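Local coordinates for protein aspartokinase (Synechocystis, PDB 3L76) that binds threonine and lysine at its ACT domains and probably catalyses the ATP-dependent phosphorylation of aspartate, the first step towards both amino acids, at residues A[338-341]-A[342-345]. Residues are numbered along the deposited sequence; the frame is centred on the assembly and turned at random.
Sequences RSYP and EADQ
The Tyr-340 ring lies with one face against Ala-343, whose CB sits 4.1 Å from the ring centroid and 15° off the ring normal, a CH-pi contact; the backbone N of Ala-343 approaches the same ring 3.5 Å above its plane, offset toward the rim. With CG set between the backbone N and the carbonyl carbon (chi1 46°), the ring is folded beneath the backbone that follows. At its edge, in plane, Glu-342 OE2 comes within 3.4 Å of Tyr-340 CD1; the carboxylate is brought back there by the bend at chi2 (81°) of the glutamate, whose side chain runs beside Pro-341. The backbone makes a type I beta turn from Tyr-340 to Ala-343, its evidence the hydrogen bond from Ala-343 N to Tyr-340 O at 2.7 Å. It belongs to the loop joining helix 323-333 to strand 348-361, at the periphery of an ACT domain, the regulatory module of aspartokinases. Arg-338, just before the turn, reaches one of its carbonyls: its extended chain carries NH1 to Pro-341 O, 2.8 Å away, nearly in line with the carbonyl bond and in the guanidinium plane. NE and NH2 donate hydrogen bonds to Glu-346 O and Ala-347 O, so one guanidinium grips three carbonyls of the loop. A leucine in its place would probably leave those three oxygens without these N-H partners and the turn less firmly tied to the chain leading into strand 348-361. Nearer the backbone, Arg-338 CB and Ser-339 CB each lie 4.1 Å from Ala-343 CB, while Ser-339 OG is hydrogen-bonded to the Glu-346 carboxylate.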
ATOM      1  N   ARG A 338      32.933  61.133   1.022  1.00 50.60           N
ATOM      2  CA  ARG A 338      32.219  62.337   0.579  1.00 68.14           C
ATOM      3  C   ARG A 338      32.791  63.018  -0.679  1.00 48.79           C
ATOM      4  O   ARG A 338      33.856  62.666  -1.167  1.00 64.33           O
ATOM      5  CB  ARG A 338      32.135  63.363   1.724  1.00 26.25           C
ATOM      6  CG  ARG A 338      31.584  62.799   3.022  1.00 59.27           C
ATOM      7  CD  ARG A 338      31.353  63.904   4.037  1.00 50.67           C
ATOM      8  NE  ARG A 338      30.751  63.407   5.272  1.00 47.16           N
ATOM      9  CZ  ARG A 338      31.222  63.637   6.498  1.00 52.31           C
ATOM     10  NH1 ARG A 338      32.327  64.356   6.695  1.00 36.13           N
ATOM     11  NH2 ARG A 338      30.582  63.140   7.542  1.00 52.79           N
ATOM     12  N   SER A 339      32.049  63.989  -1.197  1.00 43.91           N
ATOM     13  CA  SER A 339      32.543  64.888  -2.229  1.00 57.95           C
ATOM     14  C   SER A 339      33.859  65.488  -1.769  1.00 67.32           C
ATOM     15  O   SER A 339      34.910  65.126  -2.266  1.00 54.96           O
ATOM     16  CB  SER A 339      31.544  66.021  -2.461  1.00 43.93           C
ATOM     17  OG  SER A 339      30.281  65.500  -2.792  1.00 48.98           O
ATOM     18  N   TYR A 340      33.783  66.442  -0.844  1.00 82.06           N
ATOM     19  CA  TYR A 340      34.956  66.886  -0.095  1.00 84.20           C
ATOM     20  C   TYR A 340      34.746  66.480   1.357  1.00 70.91           C
ATOM     21  O   TYR A 340      33.604  66.375   1.802  1.00 49.61           O
ATOM     22  CB  TYR A 340      35.224  68.406  -0.248  1.00 37.73           C
ATOM     23  CG  TYR A 340      34.029  69.347  -0.104  1.00 30.98           C
ATOM     24  CD1 TYR A 340      33.976  70.281   0.939  1.00 52.58           C
ATOM     25  CD2 TYR A 340      32.989  69.344  -1.032  1.00 53.34           C
ATOM     26  CE1 TYR A 340      32.900  71.168   1.075  1.00 31.80           C
ATOM     27  CE2 TYR A 340      31.903  70.230  -0.912  1.00 68.57           C
ATOM     28  CZ  TYR A 340      31.864  71.138   0.140  1.00 76.65           C
ATOM     29  OH  TYR A 340      30.795  72.017   0.240  1.00 61.41           O
ATOM     30  N   PRO A 341      35.840  66.248   2.100  1.00 61.84           N
ATOM     31  CA  PRO A 341      35.710  65.764   3.477  1.00 62.01           C
ATOM     32  C   PRO A 341      34.691  66.556   4.297  1.00 55.87           C
ATOM     33  O   PRO A 341      33.982  65.954   5.095  1.00 66.07           O
ATOM     34  CB  PRO A 341      37.124  65.947   4.046  1.00 59.42           C
ATOM     35  CG  PRO A 341      38.011  65.844   2.875  1.00 50.00           C
ATOM     36  CD  PRO A 341      37.243  66.541   1.762  1.00 61.66           C
ATOM     37  N   GLU A 342      34.613  67.869   4.099  1.00 46.19           N
ATOM     38  CA  GLU A 342      33.681  68.708   4.853  1.00 27.10           C
ATOM     39  C   GLU A 342      32.341  68.960   4.134  1.00 44.62           C
ATOM     40  O   GLU A 342      31.577  69.846   4.516  1.00 44.06           O
ATOM     41  CB  GLU A 342      34.334  70.042   5.203  1.00 33.08           C
ATOM     42  CG  GLU A 342      35.791  69.951   5.656  1.00 71.94           C
ATOM     43  CD  GLU A 342      36.765  69.850   4.488  1.00107.45           C
ATOM     44  OE1 GLU A 342      37.983  69.700   4.734  1.00 93.86           O
ATOM     45  OE2 GLU A 342      36.308  69.921   3.323  1.00118.03           O
ATOM     46  N   ALA A 343      32.053  68.180   3.097  1.00 46.70           N
ATOM     47  CA  ALA A 343      30.757  68.253   2.429  1.00 51.88           C
ATOM     48  C   ALA A 343      29.647  68.076   3.445  1.00 33.81           C
ATOM     49  O   ALA A 343      29.813  67.346   4.414  1.00 75.37           O
ATOM     50  CB  ALA A 343      30.651  67.167   1.361  1.00 45.02           C
ATOM     51  N   ASP A 344      28.515  68.730   3.220  1.00 49.65           N
ATOM     52  CA  ASP A 344      27.321  68.490   4.024  1.00 51.40           C
ATOM     53  C   ASP A 344      26.381  67.527   3.303  1.00 45.61           C
ATOM     54  O   ASP A 344      26.592  67.211   2.136  1.00 60.25           O
ATOM     55  CB  ASP A 344      26.607  69.801   4.385  1.00 54.10           C
ATOM     56  CG  ASP A 344      25.981  70.500   3.177  1.00 61.48           C
ATOM     57  OD1 ASP A 344      26.529  70.422   2.059  1.00 41.89           O
ATOM     58  OD2 ASP A 344      24.934  71.150   3.359  1.00 45.79           O
ATOM     59  N   GLN A 345      25.366  67.043   4.012  1.00 43.63           N
ATOM     60  CA  GLN A 345      24.384  66.102   3.451  1.00 55.12           C
ATOM     61  C   GLN A 345      24.958  64.785   2.934  1.00 54.16           C
ATOM     62  O   GLN A 345      24.378  64.180   2.038  1.00 45.24           O
ATOM     63  CB  GLN A 345      23.598  66.745   2.309  1.00 32.38           C
ATOM     64  CG  GLN A 345      22.825  68.002   2.674  1.00 63.13           C
ATOM     65  CD  GLN A 345      22.339  68.732   1.438  1.00 58.47           C
ATOM     66  OE1 GLN A 345      22.691  68.362   0.322  1.00 45.23           O
ATOM     67  NE2 GLN A 345      21.538  69.773   1.628  1.00 42.31           N
TER